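Local atomic coordinates of CRISPR-associated protein, Cse1 family (Acidimicrobium ferrooxidans, PDB entry 4H3T), a protein that probably serves as the large subunit of a type I-E CRISPR Cascade surveillance complex, taking part in the recognition of invading DNA. Residues Arg79-Asp84 and Arg355-Val360; Ala173-Gly178 and Gln261-Arg266; Ala456-Gly461 and Arg496-Arg501; Ala64-Arg69 and Asp232-Trp237. The protein carries 1 engineered substitution. All blocks are in the same frame, centred on the assembly; numbering follows the deposited sequence.

Contact 1 of 4, residues Arg79-Asp84 and Arg355-Val360; sequences RLWEAD and RGIALV
Trp81 and Glu82 of helix 74-82 meet the turn that leads into strand 359-370, the middle strand of a three-stranded antiparallel sheet. Trp81 comes first. Its CG is anti to the backbone N (chi1 -174°), which extends the indole along the turn. The pyrrole end lies beside Arg355, where Trp81 NE1 gives a weak hydrogen bond to Arg355 O at 3.4 Å. The same NE1 is 3.8 Å from Arg355 CB. Further along, the benzo end packs on Ile357, with Trp81 CZ2 3.6 Å from Ile357 CG1. Outside the two segments, the Trp81 ring meets that of Trp77 and touches Glu212 and Leu215 of helix 210-217, while Ile357 rests on Leu388. With an alanine in place of Trp81, Ile357 would probably lose its aromatic partner and Arg355 O its indole N-H, opening a gap between the helix and the turn. Glu82 follows, exposed to solvent. Its extended chain carries the carboxylate to the guanidinium of Arg355, whose chain bends at chi2 (-69°). The two planes are turned 48° apart, and one nitrogen meets one oxygen. The salt bridge runs from Glu82 OE2, at the guanidinium edge, to Arg355 NH1 at 3.1 Å; its hydrogen bond is weak and bent.

Contact 2 of 4, residues Ala173-Gly178 and Gln261-Arg266; sequences ASDKTG and QGRRIR
Asp175 and Arg263 each hold CG beside the backbone N (chi1 -61° and -63°), and a bend at chi2 of Arg263 (-73°) turns its guanidinium to the carboxylate. Asp175 is the centre of an inverse gamma turn in the loop after helix 157-170. Arg263 opens strand 263-272, which pairs antiparallel with strand 275-289. The contact is a single buried salt bridge. Arg263 NE gives an almost straight bond to Asp175 OD2 at 2.7 Å, in the guanidinium plane and on the anti lone pair of the oxygen. The carboxylate stands nearly upright to the guanidinium. Asp175 CB also comes close, 3.4 Å from Arg263 NE. The other oxygen, OD1, pairs with Arg167 of helix 157-170, and two flanking positive charges would be expected to keep this buried acid ionised. Arg263 NH1 and NH2 also bind carbonyls. NH2 reaches those of Ser172 and Ala193, and Arg263 NH1 binds Gly262 O at 2.9 Å from above the carbonyl plane. A leucine in place of Arg263 would probably strip Asp175 OD2 of its charged mate and leave the carbonyls of Ser172 and Ala193 without this donor. Next along the strand, Arg264 folds back on the start of its own segment: Arg264 NH1 gives bonds to Gln261 O at 2.9 Å and to Arg263 O at 3.1 Å.

Contact 3 of 4, residues Ala456-Gly461 and Arg496-Arg501; sequences AEEIYG and RDLASR. Engineered in segment 456-461: Ile459 (natural residue Leu).
Glu458 and Arg501 bridge two long helices, 445-473 and 481-504, of the C-terminal helical bundle, a region that forms a four-helix bundle in Cse1 proteins. The two short segments run at 139° to each other, roughly antiparallel, with axes 11.0 Å apart at the closest. Glu458 can be followed outward. Its CB points toward the other helix. Glu458 CG is anti to the backbone N (chi1 -171°) and passes Leu498 CD2 at 4.0 Å. The chain then continues extended to the carboxylate, which meets the guanidinium of Arg501 coming from the opposite direction. The grip is end-on, one nitrogen to each oxygen. Arg501 NH1 binds Glu458 OE2 at 2.7 Å on its syn side, somewhat out of the carboxylate plane. Arg501 NH2 binds Glu458 OE1 at 2.9 Å from above that plane. Both oxygens lie close to the guanidinium plane, yet the two flat groups are turned 43° apart. Two short bonds should hold the guanidinium against rotation. Leu498 CD2 lies over one guanidinium face of Arg501, near its rim, and is 3.8 Å from Glu458 OE2. Nearby, Asp497 and Arg462 form a second salt bridge between the same helices. Inward from the charges the contact is buried and apolar. The engineered Ile459 sits there, touching Ala413 and Leu416 as well. Leu498 CD1 packs against Ile459 CB at 3.6 Å and against Ile459 CA at 3.7 Å.

Contact 4 of 4, residues Ala64-Arg69 and Asp232-Trp237; sequences AYRILR and DDVPAW
Helix 52-68 packs here on the irregular loop that precedes strand 248-249, and Arg66 carries the contact by crossing Val234 and Pro235. Its chain curls, with bends at chi2 (-57°) and chi3 (-68°), which folds it down onto the loop. The aliphatic part meets the proline ring: Arg66 CG is 3.6 Å from Pro235 CD. One step out, Arg66 CD passes Asp233 O at 3.8 Å. The guanidinium then lies across the valine. Val234 CG1 sits over the centre of one face, 3.6 Å from Arg66 CZ. That face is covered by a methyl group, and the polar bonds come from the N-H groups. NE makes a salt bridge to Glu238, the residue after Trp237, and NH1 a weak bond to Glu231 O. The loop is held in turn by Asp233, whose carboxylate accepts from the backbone N of Cys255 and of Asp256 in helix 254-257. Pro235 CG also lies 3.3 Å above the ring plane of Trp237, near its rim. Helix and loop are joined by packing of an arginine on aliphatic groups, a common way for a long side chain to serve both apolar and charged neighbours.

Contact 2 is buried and contact 1 lies at the surface. Contacts 3 and 4 are partly buried. Arginine appears in all four, but in different roles. In contact 2 it is held by carbonyls and an acid. In contacts 1 and 3 its salt bridge lies outside an apolar patch. In contact 4 it works mainly by its flat face. Contacts 1 and 4 use consecutive helices, 74-82 and 52-68, and touch through Leu80 and Leu68. Contacts 4 and 2 touch through Ala236 and Gln261. These three thus touch in the order 1, 4, 2. Contact 3 joins two bundle helices, its centre about 41 Å or more from the other centres.

Contact 1 of 4, residues Arg79-Asp84 and Arg355-Val360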
# COMPACT_ATOMS: atom_id res chain seq x y z
N ARG A 79 5.75 -27.04 6.60
CA ARG A 79 7.12 -27.54 6.37
C ARG A 79 8.04 -26.42 5.86
O ARG A 79 9.22 -26.41 6.16
CB ARG A 79 7.15 -28.75 5.41
CG ARG A 79 6.58 -30.06 6.03
CD ARG A 79 6.78 -31.25 5.08
NE ARG A 79 5.76 -31.27 4.03
CZ ARG A 79 4.53 -31.77 4.15
NH1 ARG A 79 4.15 -32.34 5.29
NH2 ARG A 79 3.68 -31.72 3.14
N LEU A 80 7.52 -25.46 5.10
CA LEU A 80 8.34 -24.33 4.67
C LEU A 80 8.69 -23.41 5.85
O LEU A 80 9.85 -23.02 6.01
CB LEU A 80 7.61 -23.53 3.59
CG LEU A 80 7.44 -24.26 2.29
CD1 LEU A 80 6.46 -23.54 1.39
CD2 LEU A 80 8.75 -24.36 1.53
N TRP A 81 7.69 -23.10 6.70
CA TRP A 81 7.88 -22.23 7.85
C TRP A 81 8.91 -22.84 8.81
O TRP A 81 9.77 -22.12 9.28
CB TRP A 81 6.55 -21.99 8.57
CG TRP A 81 6.66 -21.00 9.68
CD1 TRP A 81 6.82 -21.27 11.01
CD2 TRP A 81 6.78 -19.57 9.55
NE1 TRP A 81 6.94 -20.10 11.72
CE2 TRP A 81 6.96 -19.04 10.85
CE3 TRP A 81 6.73 -18.68 8.46
CZ2 TRP A 81 7.08 -17.67 11.08
CZ3 TRP A 81 6.81 -17.32 8.71
CH2 TRP A 81 6.99 -16.83 10.00
N GLU A 82 8.85 -24.17 9.06
CA GLU A 82 9.75 -24.87 9.99
C GLU A 82 11.18 -25.02 9.42
O GLU A 82 12.12 -25.22 10.20
CB GLU A 82 9.17 -26.26 10.35
CG GLU A 82 7.85 -26.23 11.11
CD GLU A 82 6.97 -27.49 11.04
OE1 GLU A 82 7.45 -28.53 10.54
OE2 GLU A 82 5.79 -27.41 11.46
N ALA A 83 11.36 -24.96 8.09
CA ALA A 83 12.70 -25.03 7.48
C ALA A 83 13.37 -23.67 7.64
O ALA A 83 12.66 -22.70 7.93
CB ALA A 83 12.59 -25.41 6.00
N ASP A 84 14.70 -23.55 7.47
CA ASP A 84 15.36 -22.27 7.72
C ASP A 84 15.78 -21.51 6.45
O ASP A 84 16.23 -20.37 6.56
CB ASP A 84 16.59 -22.45 8.61
CG ASP A 84 17.77 -23.05 7.93
OD1 ASP A 84 17.57 -23.94 7.07
OD2 ASP A 84 18.91 -22.63 8.23
N ARG A 355 2.30 -20.63 15.43
CA ARG A 355 3.63 -20.70 14.80
C ARG A 355 4.72 -19.78 15.45
O ARG A 355 5.83 -19.65 14.90
CB ARG A 355 3.53 -20.31 13.30
CG ARG A 355 2.59 -21.22 12.52
CD ARG A 355 3.15 -22.60 12.37
NE ARG A 355 2.30 -23.34 11.47
CZ ARG A 355 2.57 -24.55 11.01
NH1 ARG A 355 3.69 -25.16 11.36
NH2 ARG A 355 1.74 -25.14 10.16
N GLY A 356 4.41 -19.14 16.59
CA GLY A 356 5.38 -18.28 17.26
C GLY A 356 5.49 -16.86 16.71
O GLY A 356 6.51 -16.19 16.93
N ILE A 357 4.41 -16.35 16.07
CA ILE A 357 4.38 -14.99 15.51
C ILE A 357 3.48 -14.14 16.38
O ILE A 357 2.32 -14.45 16.50
CB ILE A 357 3.88 -15.00 14.03
CG1 ILE A 357 4.67 -15.99 13.13
CG2 ILE A 357 3.98 -13.61 13.42
CD1 ILE A 357 3.77 -16.60 12.05
N ALA A 358 4.01 -13.08 16.97
CA ALA A 358 3.21 -12.19 17.80
C ALA A 358 2.81 -10.91 17.06
O ALA A 358 1.69 -10.38 17.28
CB ALA A 358 4.01 -11.84 19.04
N LEU A 359 3.71 -10.37 16.20
CA LEU A 359 3.52 -9.15 15.45
C LEU A 359 3.96 -9.28 14.03
O LEU A 359 4.81 -10.11 13.70
CB LEU A 359 4.34 -7.98 16.04
CG LEU A 359 4.11 -7.66 17.51
CD1 LEU A 359 5.43 -7.56 18.23
CD2 LEU A 359 3.35 -6.34 17.65
N VAL A 360 3.34 -8.47 13.20
CA VAL A 360 3.72 -8.28 11.78
C VAL A 360 3.70 -6.83 11.53
O VAL A 360 2.91 -6.10 12.16
CB VAL A 360 2.86 -9.03 10.75
CG1 VAL A 360 3.09 -10.54 10.84
CG2 VAL A 360 1.38 -8.68 10.88

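Contact 2 of 4, residues Ala173-Gly178 and Gln261-Arg266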
# COMPACT_ATOMS: atom_id res chain seq x y z
N ALA A 173 -3.58 6.91 -16.94
CA ALA A 173 -4.25 7.03 -18.24
C ALA A 173 -3.42 7.83 -19.22
O ALA A 173 -3.80 7.89 -20.39
CB ALA A 173 -5.62 7.66 -18.07
N SER A 174 -2.28 8.43 -18.79
CA SER A 174 -1.32 9.11 -19.70
C SER A 174 -0.61 8.13 -20.63
O SER A 174 -0.04 8.57 -21.61
CB SER A 174 -0.24 9.86 -18.90
OG SER A 174 -0.85 10.90 -18.16
N ASP A 175 -0.65 6.82 -20.37
CA ASP A 175 0.10 5.83 -21.18
C ASP A 175 -0.73 5.43 -22.42
O ASP A 175 -1.01 4.28 -22.62
CB ASP A 175 0.43 4.59 -20.30
CG ASP A 175 1.28 4.88 -19.10
OD1 ASP A 175 2.00 5.91 -19.10
OD2 ASP A 175 1.29 4.04 -18.17
N LYS A 176 -1.12 6.44 -23.21
CA LYS A 176 -2.09 6.40 -24.31
C LYS A 176 -1.47 6.33 -25.70
O LYS A 176 -2.21 6.10 -26.66
CB LYS A 176 -3.01 7.64 -24.25
CG LYS A 176 -2.29 8.98 -24.59
CD LYS A 176 -3.12 10.19 -24.32
CE LYS A 176 -2.31 11.49 -24.55
NZ LYS A 176 -3.19 12.61 -24.89
N THR A 177 -0.15 6.51 -25.84
CA THR A 177 0.60 6.38 -27.11
C THR A 177 0.08 5.15 -27.84
O THR A 177 0.04 4.08 -27.24
CB THR A 177 2.13 6.16 -26.74
OG1 THR A 177 2.62 7.28 -26.01
CG2 THR A 177 3.00 5.95 -27.93
N GLY A 178 -0.33 5.30 -29.09
CA GLY A 178 -0.85 4.18 -29.84
C GLY A 178 0.27 3.28 -30.33
O GLY A 178 1.29 3.75 -30.82
N GLN A 261 0.52 -8.05 -17.29
CA GLN A 261 0.97 -7.14 -18.33
C GLN A 261 -0.11 -6.12 -18.58
O GLN A 261 -0.79 -6.11 -19.63
CB GLN A 261 1.36 -7.93 -19.59
CG GLN A 261 2.40 -9.02 -19.31
CD GLN A 261 3.72 -8.45 -18.89
OE1 GLN A 261 4.50 -7.98 -19.70
NE2 GLN A 261 3.96 -8.43 -17.61
N GLY A 262 -0.14 -5.13 -17.68
CA GLY A 262 -1.09 -4.02 -17.76
C GLY A 262 -0.72 -2.98 -18.80
O GLY A 262 -1.54 -2.12 -19.13
N ARG A 263 0.52 -3.02 -19.28
CA ARG A 263 1.02 -2.14 -20.33
C ARG A 263 1.70 -3.00 -21.43
O ARG A 263 1.73 -4.23 -21.35
CB ARG A 263 2.01 -1.09 -19.73
CG ARG A 263 1.34 -0.13 -18.69
CD ARG A 263 0.47 0.83 -19.39
NE ARG A 263 -0.21 1.80 -18.51
CZ ARG A 263 -1.40 1.64 -17.95
NH1 ARG A 263 -2.06 0.50 -18.06
NH2 ARG A 263 -1.94 2.63 -17.26
N ARG A 264 2.04 -2.34 -22.51
CA ARG A 264 2.84 -2.83 -23.61
C ARG A 264 4.04 -1.89 -23.69
O ARG A 264 3.91 -0.69 -23.99
CB ARG A 264 2.07 -2.92 -24.92
CG ARG A 264 0.95 -3.94 -24.90
CD ARG A 264 1.40 -5.37 -24.63
NE ARG A 264 0.25 -6.27 -24.72
CZ ARG A 264 -0.53 -6.65 -23.72
NH1 ARG A 264 -0.22 -6.34 -22.48
NH2 ARG A 264 -1.58 -7.44 -23.96
N ILE A 265 5.20 -2.43 -23.35
CA ILE A 265 6.41 -1.62 -23.20
C ILE A 265 7.57 -2.22 -23.96
O ILE A 265 7.73 -3.43 -24.01
CB ILE A 265 6.76 -1.47 -21.69
CG1 ILE A 265 5.56 -0.85 -20.88
CG2 ILE A 265 8.03 -0.68 -21.50
CD1 ILE A 265 5.80 -0.71 -19.41
N ARG A 266 8.40 -1.36 -24.49
CA ARG A 266 9.65 -1.78 -25.12
C ARG A 266 10.74 -0.83 -24.70
O ARG A 266 10.57 0.41 -24.86
CB ARG A 266 9.52 -1.81 -26.65
CG ARG A 266 10.81 -2.21 -27.36
CD ARG A 266 10.56 -2.40 -28.84
NE ARG A 266 11.81 -2.69 -29.53
CZ ARG A 266 11.96 -2.74 -30.85
NH1 ARG A 266 10.94 -2.49 -31.65
NH2 ARG A 266 13.16 -3.02 -31.37

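Contact 3 of 4, residues Ala456-Gly461 and Arg496-Arg501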
# COMPACT_ATOMS: atom_id res chain seq x y z
N ALA A 456 -6.34 19.82 15.54
CA ALA A 456 -6.57 18.36 15.46
C ALA A 456 -5.37 17.67 14.81
O ALA A 456 -4.86 16.66 15.32
CB ALA A 456 -7.83 18.08 14.63
N GLU A 457 -4.88 18.19 13.67
CA GLU A 457 -3.70 17.56 13.05
C GLU A 457 -2.49 17.61 13.97
O GLU A 457 -1.70 16.67 14.02
CB GLU A 457 -3.36 18.17 11.68
CG GLU A 457 -4.39 17.85 10.61
CD GLU A 457 -4.62 16.37 10.37
OE1 GLU A 457 -3.68 15.55 10.55
OE2 GLU A 457 -5.77 16.03 10.06
N GLU A 458 -2.33 18.67 14.72
CA GLU A 458 -1.20 18.73 15.65
C GLU A 458 -1.30 17.64 16.76
O GLU A 458 -0.32 16.98 17.06
CB GLU A 458 -1.11 20.13 16.30
CG GLU A 458 0.17 20.26 17.10
CD GLU A 458 0.57 21.70 17.37
OE1 GLU A 458 -0.23 22.64 17.09
OE2 GLU A 458 1.66 21.88 17.95
N ILE A 459 -2.46 17.43 17.38
CA ILE A 459 -2.56 16.36 18.38
C ILE A 459 -2.35 14.97 17.71
O ILE A 459 -1.69 14.13 18.28
CB ILE A 459 -3.86 16.42 19.22
CG1 ILE A 459 -3.64 15.56 20.50
CG2 ILE A 459 -5.12 15.99 18.46
CD1 ILE A 459 -4.72 15.45 21.47
N TYR A 460 -2.84 14.74 16.49
CA TYR A 460 -2.57 13.44 15.85
C TYR A 460 -1.06 13.22 15.66
O TYR A 460 -0.58 12.11 15.88
CB TYR A 460 -3.32 13.33 14.50
CG TYR A 460 -4.79 13.07 14.70
CD1 TYR A 460 -5.23 11.93 15.37
CD2 TYR A 460 -5.76 13.89 14.11
CE1 TYR A 460 -6.57 11.59 15.41
CE2 TYR A 460 -7.13 13.60 14.26
CZ TYR A 460 -7.51 12.45 14.94
OH TYR A 460 -8.76 11.95 15.03
N GLY A 461 -0.31 14.28 15.30
CA GLY A 461 1.13 14.16 15.11
C GLY A 461 1.79 13.77 16.43
O GLY A 461 2.64 12.91 16.46
N ARG A 496 -4.38 18.43 27.12
CA ARG A 496 -4.30 19.58 28.05
C ARG A 496 -3.04 20.41 27.83
O ARG A 496 -3.08 21.61 28.01
CB ARG A 496 -4.38 19.08 29.50
CG ARG A 496 -5.80 18.62 29.83
CD ARG A 496 -5.89 17.89 31.19
NE ARG A 496 -7.07 18.35 31.94
CZ ARG A 496 -7.09 19.30 32.89
NH1 ARG A 496 -5.97 19.93 33.24
NH2 ARG A 496 -8.23 19.61 33.51
N ASP A 497 -1.93 19.80 27.45
CA ASP A 497 -0.72 20.56 27.12
C ASP A 497 -0.96 21.48 25.91
O ASP A 497 -0.57 22.66 25.91
CB ASP A 497 0.43 19.60 26.82
CG ASP A 497 1.75 20.30 26.61
OD1 ASP A 497 2.22 20.96 27.56
OD2 ASP A 497 2.30 20.22 25.50
N LEU A 498 -1.59 20.93 24.85
CA LEU A 498 -1.91 21.75 23.69
C LEU A 498 -2.91 22.82 24.04
O LEU A 498 -2.76 23.96 23.61
CB LEU A 498 -2.47 20.86 22.53
CG LEU A 498 -1.42 20.09 21.76
CD1 LEU A 498 -2.10 19.09 20.82
CD2 LEU A 498 -0.53 21.05 20.95
N ALA A 499 -3.92 22.48 24.84
CA ALA A 499 -4.94 23.48 25.23
C ALA A 499 -4.30 24.63 26.04
O ALA A 499 -4.54 25.79 25.75
CB ALA A 499 -6.05 22.81 26.05
N SER A 500 -3.40 24.29 26.99
CA SER A 500 -2.71 25.32 27.79
C SER A 500 -1.86 26.25 26.92
O SER A 500 -1.90 27.47 27.11
CB SER A 500 -1.84 24.69 28.88
OG SER A 500 -2.75 24.20 29.85
N ARG A 501 -1.12 25.70 25.95
CA ARG A 501 -0.34 26.56 25.06
C ARG A 501 -1.24 27.54 24.27
O ARG A 501 -0.96 28.74 24.20
CB ARG A 501 0.47 25.71 24.09
CG ARG A 501 1.37 26.52 23.20
CD ARG A 501 1.82 25.66 22.05
NE ARG A 501 0.72 25.49 21.09
CZ ARG A 501 0.73 24.67 20.04
NH1 ARG A 501 1.80 23.91 19.79
NH2 ARG A 501 -0.31 24.60 19.24

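Contact 4 of 4, residues Ala64-Arg69 and Asp232-Trp237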
# COMPACT_ATOMS: atom_id res chain seq x y z
N ALA A 64 7.88 -17.38 -6.26
CA ALA A 64 7.90 -18.36 -5.15
C ALA A 64 6.90 -19.49 -5.36
O ALA A 64 7.29 -20.64 -5.23
CB ALA A 64 7.63 -17.67 -3.83
N TYR A 65 5.63 -19.17 -5.74
CA TYR A 65 4.63 -20.23 -5.99
C TYR A 65 5.09 -21.21 -7.08
O TYR A 65 4.82 -22.44 -7.00
CB TYR A 65 3.29 -19.62 -6.40
CG TYR A 65 2.47 -19.10 -5.25
CD1 TYR A 65 1.87 -19.97 -4.34
CD2 TYR A 65 2.14 -17.75 -5.18
CE1 TYR A 65 1.00 -19.51 -3.36
CE2 TYR A 65 1.27 -17.28 -4.22
CZ TYR A 65 0.70 -18.15 -3.30
OH TYR A 65 -0.12 -17.62 -2.31
N ARG A 66 5.80 -20.69 -8.10
CA ARG A 66 6.28 -21.53 -9.21
C ARG A 66 7.51 -22.31 -8.81
O ARG A 66 7.62 -23.49 -9.21
CB ARG A 66 6.56 -20.70 -10.48
CG ARG A 66 5.35 -19.95 -11.08
CD ARG A 66 4.22 -20.93 -11.41
NE ARG A 66 4.62 -21.81 -12.51
CZ ARG A 66 4.03 -22.95 -12.85
NH1 ARG A 66 3.02 -23.43 -12.12
NH2 ARG A 66 4.43 -23.62 -13.92
N ILE A 67 8.45 -21.68 -8.07
CA ILE A 67 9.66 -22.43 -7.65
C ILE A 67 9.25 -23.52 -6.65
O ILE A 67 9.74 -24.63 -6.72
CB ILE A 67 10.72 -21.47 -7.02
CG1 ILE A 67 11.40 -20.58 -8.08
CG2 ILE A 67 11.76 -22.27 -6.24
CD1 ILE A 67 12.07 -19.33 -7.50
N LEU A 68 8.42 -23.17 -5.66
CA LEU A 68 8.07 -24.14 -4.62
C LEU A 68 6.96 -25.13 -5.07
O LEU A 68 6.69 -26.11 -4.36
CB LEU A 68 7.60 -23.32 -3.39
CG LEU A 68 8.69 -22.36 -2.81
CD1 LEU A 68 8.09 -21.45 -1.75
CD2 LEU A 68 9.85 -23.11 -2.20
N ARG A 69 6.27 -24.85 -6.21
CA ARG A 69 5.16 -25.67 -6.71
C ARG A 69 4.17 -25.78 -5.57
O ARG A 69 3.60 -26.81 -5.30
CB ARG A 69 5.66 -27.03 -7.22
CG ARG A 69 6.66 -26.78 -8.35
CD ARG A 69 7.11 -28.01 -9.12
NE ARG A 69 5.98 -28.75 -9.69
CZ ARG A 69 5.28 -28.41 -10.78
NH1 ARG A 69 4.28 -29.18 -11.20
NH2 ARG A 69 5.56 -27.28 -11.44
N ASP A 232 -1.96 -24.85 -12.55
CA ASP A 232 -2.12 -24.24 -13.87
C ASP A 232 -2.04 -22.72 -13.87
O ASP A 232 -2.21 -22.13 -14.92
CB ASP A 232 -3.48 -24.63 -14.48
CG ASP A 232 -3.68 -26.12 -14.64
OD1 ASP A 232 -2.73 -26.79 -15.13
OD2 ASP A 232 -4.77 -26.61 -14.28
N ASP A 233 -1.82 -22.09 -12.73
CA ASP A 233 -1.77 -20.61 -12.65
C ASP A 233 -0.34 -20.15 -12.89
O ASP A 233 0.49 -20.29 -12.01
CB ASP A 233 -2.31 -20.15 -11.29
CG ASP A 233 -1.99 -18.71 -10.94
OD1 ASP A 233 -2.04 -17.84 -11.86
OD2 ASP A 233 -1.70 -18.45 -9.76
N VAL A 234 -0.03 -19.68 -14.10
CA VAL A 234 1.35 -19.37 -14.43
C VAL A 234 1.58 -17.85 -14.66
O VAL A 234 0.72 -17.12 -15.12
CB VAL A 234 1.87 -20.24 -15.63
CG1 VAL A 234 1.67 -21.73 -15.35
CG2 VAL A 234 1.23 -19.87 -16.96
N PRO A 235 2.78 -17.39 -14.37
CA PRO A 235 3.09 -15.97 -14.54
C PRO A 235 3.35 -15.60 -16.01
O PRO A 235 3.51 -16.48 -16.85
CB PRO A 235 4.35 -15.80 -13.69
CG PRO A 235 5.00 -17.11 -13.75
CD PRO A 235 3.94 -18.11 -13.77
N ALA A 236 3.44 -14.31 -16.26
CA ALA A 236 3.57 -13.75 -17.59
C ALA A 236 4.74 -14.32 -18.41
O ALA A 236 4.57 -14.55 -19.61
CB ALA A 236 3.67 -12.23 -17.52
N TRP A 237 5.88 -14.55 -17.77
CA TRP A 237 7.09 -15.07 -18.44
C TRP A 237 6.99 -16.55 -18.76
O TRP A 237 7.83 -17.01 -19.50
CB TRP A 237 8.39 -14.80 -17.64
CG TRP A 237 8.39 -15.40 -16.29
CD1 TRP A 237 8.56 -16.72 -15.96
CD2 TRP A 237 8.03 -14.73 -15.09
NE1 TRP A 237 8.48 -16.87 -14.62
CE2 TRP A 237 8.09 -15.67 -14.06
CE3 TRP A 237 7.73 -13.40 -14.78
CZ2 TRP A 237 7.80 -15.34 -12.74
CZ3 TRP A 237 7.45 -13.07 -13.47
CH2 TRP A 237 7.55 -14.03 -12.46